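Local coordinates for protein transcriptional regulator, crp family (PDB 1O5L) that probably acts as a DNA-binding transcription regulator of the CRP family, built around a domain of the cyclic nucleotide-binding type, at residues M13-L18 / R114-F119; K17-G22 / K97-P102; E41-L46 / V71-S76; E48-T53 / E67-Q72; K52-S57 / P87-A92. All coordinates share one frame; numbering follows the deposited sequence.

Interaction 1: M13-L18 / R114-F119; sequences MDLKKL and RELLLF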
# COMPACT_ATOMS: atom_id res chain seq x y z
N MET A 13 -14.57 9.51 -7.99
CA MET A 13 -13.50 9.47 -9.03
C MET A 13 -13.94 8.60 -10.22
O MET A 13 -14.24 7.42 -10.03
CB MET A 13 -12.20 8.93 -8.43
CG MET A 13 -11.10 8.60 -9.44
SD MET A 13 -10.71 9.97 -10.52
CE MET A 13 -10.30 11.08 -9.49
N ASP A 14 -13.96 9.18 -11.44
CA ASP A 14 -14.30 8.44 -12.67
C ASP A 14 -13.00 8.19 -13.48
O ASP A 14 -12.51 9.09 -14.16
CB ASP A 14 -15.33 9.26 -13.46
CG ASP A 14 -15.75 8.62 -14.78
OD1 ASP A 14 -15.22 7.51 -15.10
OD2 ASP A 14 -16.60 9.17 -15.56
N LEU A 15 -12.45 6.99 -13.38
CA LEU A 15 -11.15 6.68 -14.00
C LEU A 15 -11.17 6.76 -15.53
O LEU A 15 -10.13 6.92 -16.13
CB LEU A 15 -10.57 5.33 -13.55
CG LEU A 15 -10.18 5.28 -12.07
CD1 LEU A 15 -9.80 3.88 -11.61
CD2 LEU A 15 -9.07 6.28 -11.74
N LYS A 16 -12.34 6.68 -16.15
CA LYS A 16 -12.45 6.80 -17.61
C LYS A 16 -12.03 8.18 -18.14
O LYS A 16 -11.73 8.33 -19.34
CB LYS A 16 -13.86 6.43 -18.09
CG LYS A 16 -14.16 4.93 -17.99
CD LYS A 16 -15.47 4.53 -18.70
CE LYS A 16 -15.67 3.01 -18.72
NZ LYS A 16 -16.66 2.59 -19.75
N LYS A 17 -12.01 9.18 -17.25
CA LYS A 17 -11.46 10.50 -17.59
C LYS A 17 -9.96 10.47 -17.95
O LYS A 17 -9.47 11.40 -18.61
CB LYS A 17 -11.70 11.48 -16.44
CG LYS A 17 -13.14 11.85 -16.26
CD LYS A 17 -13.33 12.79 -15.06
CE LYS A 17 -14.79 13.16 -14.90
NZ LYS A 17 -15.00 14.13 -13.78
N LEU A 18 -9.25 9.42 -17.54
CA LEU A 18 -7.85 9.26 -17.91
C LEU A 18 -7.63 8.61 -19.28
O LEU A 18 -6.48 8.41 -19.66
CB LEU A 18 -7.07 8.47 -16.86
CG LEU A 18 -7.15 8.97 -15.40
CD1 LEU A 18 -6.32 8.11 -14.44
CD2 LEU A 18 -6.78 10.41 -15.28
N ARG A 114 -5.61 16.15 -6.85
CA ARG A 114 -5.67 15.70 -5.46
C ARG A 114 -6.66 14.55 -5.29
O ARG A 114 -6.41 13.59 -4.56
CB ARG A 114 -6.10 16.89 -4.56
CG ARG A 114 -5.94 16.65 -3.06
CD ARG A 114 -6.53 17.77 -2.24
NE ARG A 114 -6.11 17.79 -0.84
CZ ARG A 114 -4.97 18.32 -0.39
NH1 ARG A 114 -4.09 18.84 -1.25
NH2 ARG A 114 -4.69 18.33 0.92
N GLU A 115 -7.78 14.68 -5.97
CA GLU A 115 -8.84 13.69 -5.91
C GLU A 115 -8.34 12.33 -6.43
O GLU A 115 -8.66 11.29 -5.86
CB GLU A 115 -10.08 14.28 -6.65
CG GLU A 115 -10.88 13.31 -7.49
CD GLU A 115 -12.27 13.82 -7.86
OE1 GLU A 115 -12.40 15.01 -8.20
OE2 GLU A 115 -13.23 13.03 -7.83
N LEU A 116 -7.49 12.34 -7.47
CA LEU A 116 -6.84 11.14 -7.99
C LEU A 116 -5.83 10.55 -7.01
O LEU A 116 -5.81 9.34 -6.76
CB LEU A 116 -6.15 11.45 -9.33
CG LEU A 116 -5.43 10.29 -10.04
CD1 LEU A 116 -6.42 9.14 -10.40
CD2 LEU A 116 -4.72 10.77 -11.29
N LEU A 117 -4.97 11.42 -6.47
CA LEU A 117 -3.97 11.02 -5.50
C LEU A 117 -4.64 10.32 -4.30
O LEU A 117 -4.23 9.23 -3.88
CB LEU A 117 -3.16 12.25 -5.01
CG LEU A 117 -2.08 11.95 -3.96
CD1 LEU A 117 -1.11 10.85 -4.40
CD2 LEU A 117 -1.30 13.22 -3.63
N LEU A 118 -5.66 10.98 -3.76
CA LEU A 118 -6.42 10.44 -2.65
C LEU A 118 -7.07 9.10 -2.99
O LEU A 118 -6.99 8.17 -2.19
CB LEU A 118 -7.48 11.43 -2.19
CG LEU A 118 -7.00 12.41 -1.12
CD1 LEU A 118 -7.97 13.57 -1.00
CD2 LEU A 118 -6.85 11.69 0.21
N PHE A 119 -7.71 9.02 -4.16
CA PHE A 119 -8.30 7.79 -4.65
C PHE A 119 -7.29 6.64 -4.70
O PHE A 119 -7.55 5.59 -4.12
CB PHE A 119 -8.91 7.99 -6.03
CG PHE A 119 -9.47 6.73 -6.62
CD1 PHE A 119 -8.66 5.87 -7.38
CD2 PHE A 119 -10.80 6.38 -6.41
CE1 PHE A 119 -9.18 4.67 -7.90
CE2 PHE A 119 -11.34 5.20 -6.95
CZ PHE A 119 -10.52 4.35 -7.70
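Met13 and the 3-10 turn that follows it (Leu15, Leu18) pack on the start of the long helix 114-139, meeting Leu116 and Phe119. The Met13 and Phe119 side chains cross at about a right angle. Met13 CG is anti to the backbone N (chi1 169°). This carries it over one ring face in a CH-pi contact, 4.0 Å from the Phe119 centroid. Met13 CB comes 3.5 Å from Phe119 CD2. Leu15 splits its branches: CD1 is 3.8 Å from Phe119 CE1, and CD2 is 4.1 Å from Leu116 CD1. Leu18 CD1 meets Leu116 CD1 tip to tip at 4.2 Å. No hydrogen bond crosses. An alanine in place of Phe119 would probably leave Met13 CG and Leu15 CD1 without the ring they pack on, so that the N-terminal end could move. Leu18 and Leu116 both touch Leu109 of helix 103-112, while Leu15 packs on Val71. On helix 114-139, Arg114 forms salt bridges with Glu104 and Asp108 of the second subunit.

Interaction 2: K17-G22 / K97-P102; sequences KLLPCG and KILSIP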
# COMPACT_ATOMS: atom_id res chain seq x y z
N LYS A 17 -12.01 9.18 -17.25
CA LYS A 17 -11.46 10.50 -17.59
C LYS A 17 -9.96 10.47 -17.95
O LYS A 17 -9.47 11.40 -18.61
CB LYS A 17 -11.70 11.48 -16.44
CG LYS A 17 -13.14 11.85 -16.26
CD LYS A 17 -13.33 12.79 -15.06
CE LYS A 17 -14.79 13.16 -14.90
NZ LYS A 17 -15.00 14.13 -13.78
N LEU A 18 -9.25 9.42 -17.54
CA LEU A 18 -7.85 9.26 -17.91
C LEU A 18 -7.63 8.61 -19.28
O LEU A 18 -6.48 8.41 -19.66
CB LEU A 18 -7.07 8.47 -16.86
CG LEU A 18 -7.15 8.97 -15.40
CD1 LEU A 18 -6.32 8.11 -14.44
CD2 LEU A 18 -6.78 10.41 -15.28
N LEU A 19 -8.69 8.33 -20.04
CA LEU A 19 -8.54 7.71 -21.37
C LEU A 19 -7.49 8.40 -22.29
O LEU A 19 -6.76 7.72 -22.97
CB LEU A 19 -9.90 7.60 -22.08
CG LEU A 19 -10.73 6.35 -21.82
CD1 LEU A 19 -12.20 6.51 -22.28
CD2 LEU A 19 -10.09 5.15 -22.50
N PRO A 20 -7.43 9.73 -22.32
CA PRO A 20 -6.48 10.44 -23.16
C PRO A 20 -4.98 10.20 -22.83
O PRO A 20 -4.11 10.47 -23.67
CB PRO A 20 -6.81 11.92 -22.90
CG PRO A 20 -8.20 11.93 -22.33
CD PRO A 20 -8.27 10.66 -21.54
N CYS A 21 -4.73 9.71 -21.63
CA CYS A 21 -3.41 9.56 -21.03
C CYS A 21 -2.70 8.26 -21.41
O CYS A 21 -1.56 8.05 -21.07
CB CYS A 21 -3.57 9.61 -19.51
SG CYS A 21 -4.44 11.09 -18.95
N GLY A 22 -3.39 7.38 -22.12
CA GLY A 22 -2.83 6.05 -22.34
C GLY A 22 -3.32 5.38 -23.58
O GLY A 22 -4.18 5.92 -24.26
N LYS A 97 -11.23 -4.81 -22.28
CA LYS A 97 -10.43 -3.67 -22.72
C LYS A 97 -9.79 -3.02 -21.51
O LYS A 97 -10.42 -2.85 -20.47
CB LYS A 97 -11.26 -2.62 -23.47
CG LYS A 97 -12.11 -3.20 -24.58
CD LYS A 97 -12.78 -2.11 -25.43
CE LYS A 97 -13.63 -2.70 -26.52
NZ LYS A 97 -14.46 -1.65 -27.16
N ILE A 98 -8.55 -2.62 -21.69
CA ILE A 98 -7.72 -2.08 -20.64
C ILE A 98 -7.09 -0.79 -21.12
O ILE A 98 -6.82 -0.63 -22.31
CB ILE A 98 -6.68 -3.18 -20.26
CG1 ILE A 98 -7.36 -4.19 -19.34
CG2 ILE A 98 -5.38 -2.62 -19.61
CD1 ILE A 98 -6.59 -5.48 -19.19
N LEU A 99 -6.87 0.13 -20.18
CA LEU A 99 -6.13 1.35 -20.40
C LEU A 99 -4.76 1.16 -19.78
O LEU A 99 -4.65 0.70 -18.63
CB LEU A 99 -6.83 2.54 -19.75
CG LEU A 99 -6.17 3.94 -19.76
CD1 LEU A 99 -5.87 4.49 -21.17
CD2 LEU A 99 -7.09 4.91 -18.97
N SER A 100 -3.73 1.55 -20.54
CA SER A 100 -2.35 1.38 -20.16
C SER A 100 -1.68 2.76 -20.16
O SER A 100 -1.47 3.35 -21.22
CB SER A 100 -1.67 0.45 -21.20
OG SER A 100 -0.33 0.12 -20.82
N ILE A 101 -1.37 3.27 -18.98
CA ILE A 101 -0.71 4.56 -18.81
C ILE A 101 0.76 4.37 -18.37
O ILE A 101 0.99 3.69 -17.39
CB ILE A 101 -1.44 5.41 -17.73
CG1 ILE A 101 -2.94 5.54 -18.07
CG2 ILE A 101 -0.79 6.77 -17.59
CD1 ILE A 101 -3.74 6.28 -17.04
N PRO A 102 1.71 5.04 -19.03
CA PRO A 102 3.11 5.01 -18.60
C PRO A 102 3.27 5.49 -17.16
O PRO A 102 2.64 6.48 -16.73
CB PRO A 102 3.84 5.96 -19.59
CG PRO A 102 2.93 6.10 -20.77
CD PRO A 102 1.52 5.86 -20.24
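Gly22 and Ile101 have their CA atoms only 4.4 Å apart where the 3-10 turn 15-21 comes down on strand 96-102. The turn is closed by a bond from Cys21 N to Leu18 O of 2.9 Å. Gly22 CA then lies 3.2 Å from Ser100 O. A side chain at this position would point at the strand and run into Ser100 O and the CD1 methyl of Leu99, so the lack of one permits the close approach. Leu99 divides its methyls between Gly22 and Leu18. CD1 rests 3.6 Å from Gly22 CA, and CD2 is 3.6 Å from Leu18 O. Ile101 uses its longer branch: CD1 reaches 4.0 Å from Leu18 CB and 4.1 Å from Cys21 CB. The Leu18 and Ile101 side chains cross at about a right angle. Ile101 CG2 faces Cys21 O at 3.8 Å. Ser100 points the other way, and its OG bonds to Asp42. From helix 103-112, Phe106 touches Ile101 and Leu109 touches Cys21, which joins turn, strand and helix in one apolar cluster. The two segments share no hydrogen bond and no charge pair. Between them the contact is apolar packing and close backbone fit, which depends on the bare CA of Gly22; backbone bonds to the strand begin with Lys23, which pairs with Ser100.

Interaction 3: E41-L46 / V71-S76; sequences EDVLIL and VQIIAS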
# COMPACT_ATOMS: atom_id res chain seq x y z
N GLU A 41 5.34 -2.25 -15.88
CA GLU A 41 5.84 -1.04 -16.51
C GLU A 41 4.78 0.06 -16.64
O GLU A 41 5.02 1.21 -16.35
CB GLU A 41 6.49 -1.41 -17.84
CG GLU A 41 7.84 -2.09 -17.59
CD GLU A 41 8.28 -3.06 -18.68
OE1 GLU A 41 7.45 -3.44 -19.54
OE2 GLU A 41 9.48 -3.44 -18.67
N ASP A 42 3.60 -0.28 -17.10
CA ASP A 42 2.52 0.67 -17.21
C ASP A 42 1.52 0.35 -16.12
O ASP A 42 1.40 -0.82 -15.67
CB ASP A 42 1.86 0.53 -18.56
CG ASP A 42 2.67 1.17 -19.69
OD1 ASP A 42 3.74 1.82 -19.58
OD2 ASP A 42 2.19 1.07 -20.83
N VAL A 43 0.80 1.39 -15.69
CA VAL A 43 -0.37 1.24 -14.84
C VAL A 43 -1.55 0.78 -15.74
O VAL A 43 -1.89 1.42 -16.77
CB VAL A 43 -0.70 2.59 -14.16
CG1 VAL A 43 -1.97 2.49 -13.31
CG2 VAL A 43 0.48 3.10 -13.34
N LEU A 44 -2.16 -0.33 -15.35
CA LEU A 44 -3.25 -0.93 -16.13
C LEU A 44 -4.59 -0.68 -15.43
O LEU A 44 -4.72 -0.90 -14.22
CB LEU A 44 -3.01 -2.43 -16.28
CG LEU A 44 -1.66 -2.88 -16.87
CD1 LEU A 44 -1.69 -4.35 -17.10
CD2 LEU A 44 -1.27 -2.16 -18.22
N ILE A 45 -5.59 -0.22 -16.20
CA ILE A 45 -6.94 0.01 -15.69
C ILE A 45 -7.95 -0.76 -16.53
O ILE A 45 -8.00 -0.58 -17.75
CB ILE A 45 -7.28 1.55 -15.68
CG1 ILE A 45 -6.26 2.33 -14.83
CG2 ILE A 45 -8.70 1.81 -15.16
CD1 ILE A 45 -6.41 3.84 -14.96
N LEU A 46 -8.75 -1.60 -15.89
CA LEU A 46 -9.82 -2.34 -16.57
C LEU A 46 -11.01 -1.42 -16.85
O LEU A 46 -11.69 -0.96 -15.90
CB LEU A 46 -10.30 -3.53 -15.74
CG LEU A 46 -11.42 -4.36 -16.35
CD1 LEU A 46 -10.92 -5.07 -17.62
CD2 LEU A 46 -11.97 -5.41 -15.34
N VAL A 71 -14.61 -0.33 -12.93
CA VAL A 71 -13.38 0.20 -13.49
C VAL A 71 -12.38 0.29 -12.37
O VAL A 71 -12.60 1.01 -11.42
CB VAL A 71 -13.59 1.63 -14.06
CG1 VAL A 71 -12.36 2.13 -14.71
CG2 VAL A 71 -14.76 1.66 -15.04
N GLN A 72 -11.24 -0.38 -12.52
CA GLN A 72 -10.25 -0.54 -11.44
C GLN A 72 -8.83 -0.59 -11.96
O GLN A 72 -8.59 -1.17 -13.01
CB GLN A 72 -10.44 -1.91 -10.76
CG GLN A 72 -11.46 -1.97 -9.71
CD GLN A 72 -11.42 -3.35 -9.03
OE1 GLN A 72 -10.38 -3.73 -8.42
NE2 GLN A 72 -12.53 -4.12 -9.16
N ILE A 73 -7.89 -0.07 -11.16
CA ILE A 73 -6.45 -0.30 -11.37
C ILE A 73 -6.08 -1.73 -10.98
O ILE A 73 -6.50 -2.21 -9.95
CB ILE A 73 -5.57 0.68 -10.55
CG1 ILE A 73 -5.91 2.14 -10.89
CG2 ILE A 73 -4.05 0.42 -10.84
CD1 ILE A 73 -5.50 3.14 -9.83
N ILE A 74 -5.30 -2.40 -11.82
CA ILE A 74 -4.79 -3.73 -11.57
C ILE A 74 -3.44 -3.76 -10.77
O ILE A 74 -2.45 -3.17 -11.18
CB ILE A 74 -4.60 -4.44 -12.91
CG1 ILE A 74 -5.97 -4.56 -13.60
CG2 ILE A 74 -3.91 -5.82 -12.72
CD1 ILE A 74 -5.88 -4.93 -15.04
N ALA A 75 -3.43 -4.51 -9.66
CA ALA A 75 -2.23 -4.75 -8.86
C ALA A 75 -1.63 -3.44 -8.40
O ALA A 75 -0.42 -3.24 -8.46
CB ALA A 75 -1.19 -5.58 -9.65
N SER A 76 -2.51 -2.58 -7.89
CA SER A 76 -2.17 -1.20 -7.55
C SER A 76 -1.06 -1.09 -6.49
O SER A 76 -0.14 -0.27 -6.59
CB SER A 76 -3.46 -0.45 -7.13
OG SER A 76 -3.90 -0.80 -5.81
O HOH W 1 -1.17 -2.07 -13.22
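Ile45 and Ile73 form the apolar centre, with Ile45 CG1 4.0 Å from Ile73 CG1. On the same face Val43 CG1 meets Ile73 CG2 at 3.8 Å. Ile45 CG2, anti to its backbone N, meets Val71 CG1 at 3.7 Å. Phe120 of helix 114-139 and Ile79 also touch Ile73 there. Leu44 lies on the other face, where its CB is 4.0 Å from Ile74 CD1. Ile45 and Ile73 are a non-hydrogen-bonded antiparallel pair. They join strand 42-48 to the short, weakly bonded strand 72-73, outermost in its four-stranded sheet, in the beta-roll of the cyclic nucleotide-binding type domain. A backbone bond flanks the pair on each side. Ile74 N donates to Leu44 O at 2.9 Å and is nearly straight (172°). Leu46 N donates to Gln72 O, also at 2.9 Å but more bent. At the same Leu44-Ile74 pair a water takes the place of the second bond: it accepts from Leu44 N and donates to Ile74 O at 2.6 Å. At the other end Gln72 N makes a weak bond to Leu46 O. A cis peptide precedes Val71, whose CA also sends a CA-H...O contact to Leu46 O.

Interaction 4: E48-T53 / E67-Q72; sequences EGTLKT and EIKPVQ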
# COMPACT_ATOMS: atom_id res chain seq x y z
N GLU A 48 -13.57 -2.28 -19.40
CA GLU A 48 -14.74 -3.09 -19.62
C GLU A 48 -14.39 -4.57 -19.73
O GLU A 48 -13.27 -4.91 -20.13
CB GLU A 48 -15.54 -2.64 -20.84
CG GLU A 48 -14.76 -2.10 -22.01
CD GLU A 48 -15.69 -1.67 -23.15
OE1 GLU A 48 -16.25 -2.58 -23.84
OE2 GLU A 48 -15.89 -0.43 -23.33
N GLY A 49 -15.34 -5.43 -19.36
CA GLY A 49 -15.15 -6.87 -19.34
C GLY A 49 -14.94 -7.42 -17.93
O GLY A 49 -15.51 -6.93 -16.96
N THR A 50 -14.13 -8.48 -17.83
CA THR A 50 -13.88 -9.17 -16.57
C THR A 50 -12.53 -9.90 -16.67
O THR A 50 -12.27 -10.62 -17.64
CB THR A 50 -15.00 -10.23 -16.26
OG1 THR A 50 -16.31 -9.63 -16.27
CG2 THR A 50 -14.90 -10.73 -14.83
N LEU A 51 -11.70 -9.74 -15.64
CA LEU A 51 -10.44 -10.43 -15.55
C LEU A 51 -10.47 -11.46 -14.42
O LEU A 51 -11.27 -11.33 -13.49
CB LEU A 51 -9.32 -9.44 -15.31
CG LEU A 51 -9.29 -8.26 -16.29
CD1 LEU A 51 -8.16 -7.35 -15.94
CD2 LEU A 51 -9.16 -8.76 -17.73
N LYS A 52 -9.61 -12.48 -14.54
CA LYS A 52 -9.35 -13.47 -13.47
C LYS A 52 -7.90 -13.44 -13.03
O LYS A 52 -6.99 -13.36 -13.87
CB LYS A 52 -9.70 -14.87 -13.97
CG LYS A 52 -11.20 -15.12 -13.98
CD LYS A 52 -11.68 -15.79 -15.24
CE LYS A 52 -11.27 -17.26 -15.30
NZ LYS A 52 -12.44 -18.10 -15.77
N THR A 53 -7.68 -13.46 -11.72
CA THR A 53 -6.34 -13.53 -11.18
C THR A 53 -6.12 -14.95 -10.67
O THR A 53 -6.97 -15.49 -9.95
CB THR A 53 -6.09 -12.48 -10.07
OG1 THR A 53 -7.05 -12.58 -9.01
CG2 THR A 53 -6.25 -11.06 -10.59
N GLU A 67 -11.75 -12.27 -9.10
CA GLU A 67 -12.18 -11.62 -10.32
C GLU A 67 -11.90 -10.13 -10.23
O GLU A 67 -11.88 -9.58 -9.13
CB GLU A 67 -13.67 -11.82 -10.54
CG GLU A 67 -14.01 -13.16 -11.14
CD GLU A 67 -15.46 -13.28 -11.58
OE1 GLU A 67 -16.24 -12.28 -11.45
OE2 GLU A 67 -15.82 -14.37 -12.08
N ILE A 68 -11.72 -9.47 -11.38
CA ILE A 68 -11.68 -8.00 -11.44
C ILE A 68 -12.77 -7.49 -12.37
O ILE A 68 -12.84 -7.90 -13.51
CB ILE A 68 -10.33 -7.51 -11.91
CG1 ILE A 68 -9.21 -8.21 -11.13
CG2 ILE A 68 -10.22 -5.94 -11.79
CD1 ILE A 68 -7.80 -7.87 -11.65
N LYS A 69 -13.65 -6.63 -11.85
CA LYS A 69 -14.69 -5.98 -12.63
C LYS A 69 -14.29 -4.52 -12.85
O LYS A 69 -13.48 -3.99 -12.10
CB LYS A 69 -16.03 -6.04 -11.90
CG LYS A 69 -16.60 -7.45 -11.69
CD LYS A 69 -17.27 -7.96 -12.97
CE LYS A 69 -18.03 -9.27 -12.78
NZ LYS A 69 -18.32 -9.93 -14.11
N PRO A 70 -14.83 -3.88 -13.89
CA PRO A 70 -14.47 -2.51 -14.17
C PRO A 70 -15.15 -1.53 -13.19
O PRO A 70 -16.16 -1.87 -12.65
CB PRO A 70 -14.96 -2.30 -15.61
CG PRO A 70 -15.64 -3.59 -16.03
CD PRO A 70 -15.83 -4.41 -14.83
N VAL A 71 -14.61 -0.33 -12.93
CA VAL A 71 -13.38 0.20 -13.49
C VAL A 71 -12.38 0.29 -12.37
O VAL A 71 -12.60 1.01 -11.42
CB VAL A 71 -13.59 1.63 -14.06
CG1 VAL A 71 -12.36 2.13 -14.71
CG2 VAL A 71 -14.76 1.66 -15.04
N GLN A 72 -11.24 -0.38 -12.52
CA GLN A 72 -10.25 -0.54 -11.44
C GLN A 72 -8.83 -0.59 -11.96
O GLN A 72 -8.59 -1.17 -13.01
CB GLN A 72 -10.44 -1.91 -10.76
CG GLN A 72 -11.46 -1.97 -9.71
CD GLN A 72 -11.42 -3.35 -9.03
OE1 GLN A 72 -10.38 -3.73 -8.42
NE2 GLN A 72 -12.53 -4.12 -9.16
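Leu51 and Ile68 meet through their flat peptide groups, as a hydrogen-bonded antiparallel pair. Leu51 N approaches Ile68 O in the plane of that carbonyl, at 3.0 Å. The return bond, from Ile68 N to Leu51 O at 2.8 Å, arrives 38° above the carbonyl plane. The Pro70 ring lies against the backbone, with CD 3.3 Å from Gly49 O and CG 3.7 Å from Glu48 CA. Gly49 has a positive phi (103°), where a side chain would be jammed against the carbonyl of Glu48. On one face of the hairpin of strands 51-56 and 62-68, Leu51 CB packs 4.0 Å from Ile68 CB. The Thr53 and Ile68 side chains cross at about a right angle, with Thr53 CG2 3.7 Å from Ile68 CD1. A bend at chi2 (-80°) turns Lys69 CD toward Thr50. From there the chain runs on to NZ, which donates to Thr50 OG1 at 3.0 Å. The same hydroxyl is hydrogen-bonded to Glu94 OE2. An alanine in place of Thr50 would probably leave the Lys69 ammonium and the Glu94 carboxylate without the hydroxyl that links them. Glu67 runs extended, its OE1 4.0 Å from Thr50 CG2. Main-chain bonds set the hairpin register. One hydroxyl between a lysine and a carboxylate ties its end to the loop carrying Glu94, and the negative charge beyond would probably strengthen the hold on Lys69.

Interaction 5: K52-S57 / P87-A92; sequences KTEHVS and PVNVVA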
# COMPACT_ATOMS: atom_id res chain seq x y z
N LYS A 52 -9.61 -12.48 -14.54
CA LYS A 52 -9.35 -13.47 -13.47
C LYS A 52 -7.90 -13.44 -13.03
O LYS A 52 -6.99 -13.36 -13.87
CB LYS A 52 -9.70 -14.87 -13.97
CG LYS A 52 -11.20 -15.12 -13.98
CD LYS A 52 -11.68 -15.79 -15.24
CE LYS A 52 -11.27 -17.26 -15.30
NZ LYS A 52 -12.44 -18.10 -15.77
N THR A 53 -7.68 -13.46 -11.72
CA THR A 53 -6.34 -13.53 -11.18
C THR A 53 -6.12 -14.95 -10.67
O THR A 53 -6.97 -15.49 -9.95
CB THR A 53 -6.09 -12.48 -10.07
OG1 THR A 53 -7.05 -12.58 -9.01
CG2 THR A 53 -6.25 -11.06 -10.59
N GLU A 54 -5.00 -15.55 -11.07
CA GLU A 54 -4.71 -16.92 -10.70
C GLU A 54 -3.23 -17.10 -10.35
O GLU A 54 -2.34 -16.70 -11.11
CB GLU A 54 -5.17 -17.89 -11.81
CG GLU A 54 -4.39 -17.78 -13.10
CD GLU A 54 -5.00 -18.54 -14.28
OE1 GLU A 54 -6.19 -18.94 -14.22
OE2 GLU A 54 -4.25 -18.73 -15.29
N HIS A 55 -2.98 -17.67 -9.18
CA HIS A 55 -1.63 -17.97 -8.72
C HIS A 55 -1.12 -19.30 -9.27
O HIS A 55 -1.82 -20.30 -9.23
CB HIS A 55 -1.57 -18.00 -7.20
CG HIS A 55 -0.19 -18.18 -6.66
ND1 HIS A 55 0.45 -19.40 -6.62
CD2 HIS A 55 0.69 -17.28 -6.15
CE1 HIS A 55 1.66 -19.25 -6.11
NE2 HIS A 55 1.83 -17.97 -5.81
N VAL A 56 0.11 -19.29 -9.78
CA VAL A 56 0.72 -20.45 -10.41
C VAL A 56 1.65 -21.06 -9.39
O VAL A 56 2.49 -20.37 -8.82
CB VAL A 56 1.56 -20.07 -11.64
CG1 VAL A 56 1.95 -21.33 -12.41
CG2 VAL A 56 0.82 -19.12 -12.55
N SER A 57 1.47 -22.36 -9.16
CA SER A 57 2.27 -23.08 -8.19
C SER A 57 3.45 -23.81 -8.85
O SER A 57 3.51 -24.01 -10.07
CB SER A 57 1.40 -24.09 -7.43
OG SER A 57 1.02 -25.16 -8.27
N PRO A 87 2.18 -10.23 -9.29
CA PRO A 87 2.25 -11.40 -8.37
C PRO A 87 1.44 -12.63 -8.83
O PRO A 87 1.63 -13.70 -8.31
CB PRO A 87 1.64 -10.85 -7.06
CG PRO A 87 0.65 -9.76 -7.51
CD PRO A 87 1.23 -9.21 -8.80
N VAL A 88 0.55 -12.43 -9.81
CA VAL A 88 -0.33 -13.49 -10.31
C VAL A 88 -0.44 -13.39 -11.81
O VAL A 88 -0.22 -12.33 -12.38
CB VAL A 88 -1.78 -13.35 -9.70
CG1 VAL A 88 -1.74 -13.46 -8.17
CG2 VAL A 88 -2.44 -12.05 -10.11
N ASN A 89 -0.81 -14.49 -12.45
CA ASN A 89 -1.37 -14.43 -13.79
C ASN A 89 -2.64 -13.57 -13.81
O ASN A 89 -3.48 -13.68 -12.92
CB ASN A 89 -1.73 -15.82 -14.28
CG ASN A 89 -0.54 -16.64 -14.70
OD1 ASN A 89 0.61 -16.22 -14.64
ND2 ASN A 89 -0.82 -17.83 -15.17
N VAL A 90 -2.75 -12.71 -14.81
CA VAL A 90 -3.98 -11.96 -15.07
C VAL A 90 -4.52 -12.42 -16.43
O VAL A 90 -3.84 -12.32 -17.45
CB VAL A 90 -3.74 -10.43 -15.06
CG1 VAL A 90 -5.06 -9.65 -15.25
CG2 VAL A 90 -3.10 -10.00 -13.74
N VAL A 91 -5.75 -12.94 -16.42
CA VAL A 91 -6.35 -13.58 -17.58
C VAL A 91 -7.73 -12.98 -17.87
O VAL A 91 -8.48 -12.68 -16.95
CB VAL A 91 -6.53 -15.08 -17.33
CG1 VAL A 91 -7.00 -15.79 -18.62
CG2 VAL A 91 -5.23 -15.70 -16.79
N ALA A 92 -8.07 -12.82 -19.16
CA ALA A 92 -9.40 -12.32 -19.56
C ALA A 92 -10.44 -13.41 -19.35
O ALA A 92 -10.31 -14.50 -19.90
CB ALA A 92 -9.40 -11.85 -21.02
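Lys52 N donates to Val91 O at 2.7 Å, the shortest hydrogen bond between strands 51-56 and 89-92, and it is nearly straight (172°). Val91 N returns the bond to Lys52 O at 2.9 Å. Two residues on, Glu54 N bonds to Asn89 O at 3.0 Å, but the return from Asn89 N to Glu54 O is weak. Glu54 CG sits in the crowded position between backbone N and carbonyl carbon (chi1 67°), 3.5 Å from Asn89 CB. The extended chain beyond puts OE2 3.5 Å from Val91 CG2. On the other face Thr53 CB meets Val88 CG2 at 3.7 Å. His55 and Val88 also touch Phe136 of the second subunit. Three of the four backbone bonds are thus sound, and the one from Asn89 N is weak. The Asn89 amide itself is fixed at OD1 by Gln36 N and covered by Val56 CG2, which lies 3.3 Å from Asn89 ND2.

Overall arrangement
Interaction 1 and interaction 2 start from the N-terminal turn and share Leu18; the other three are nested inside the chain loop that interaction 1 closes. Interactions 2 and 3 reach the same sheet, where strands 96-102 and 42-48 are neighbours, with centres about 9 Å apart. Interactions 4 and 5 share strand 51-56 in the second sheet, their centres about 12 Å apart. Leu51 packs on Ile74 and links interactions 3 and 4, which also overlap at 71-72. Interactions 1 and 5 lie on opposite sides of the chain's centre, their centres about 26 Å apart. Together they trace a beta-roll packed on helix 114-139, and the second subunit is met near interactions 1 and 5, consistent with a dimer of the CRP family.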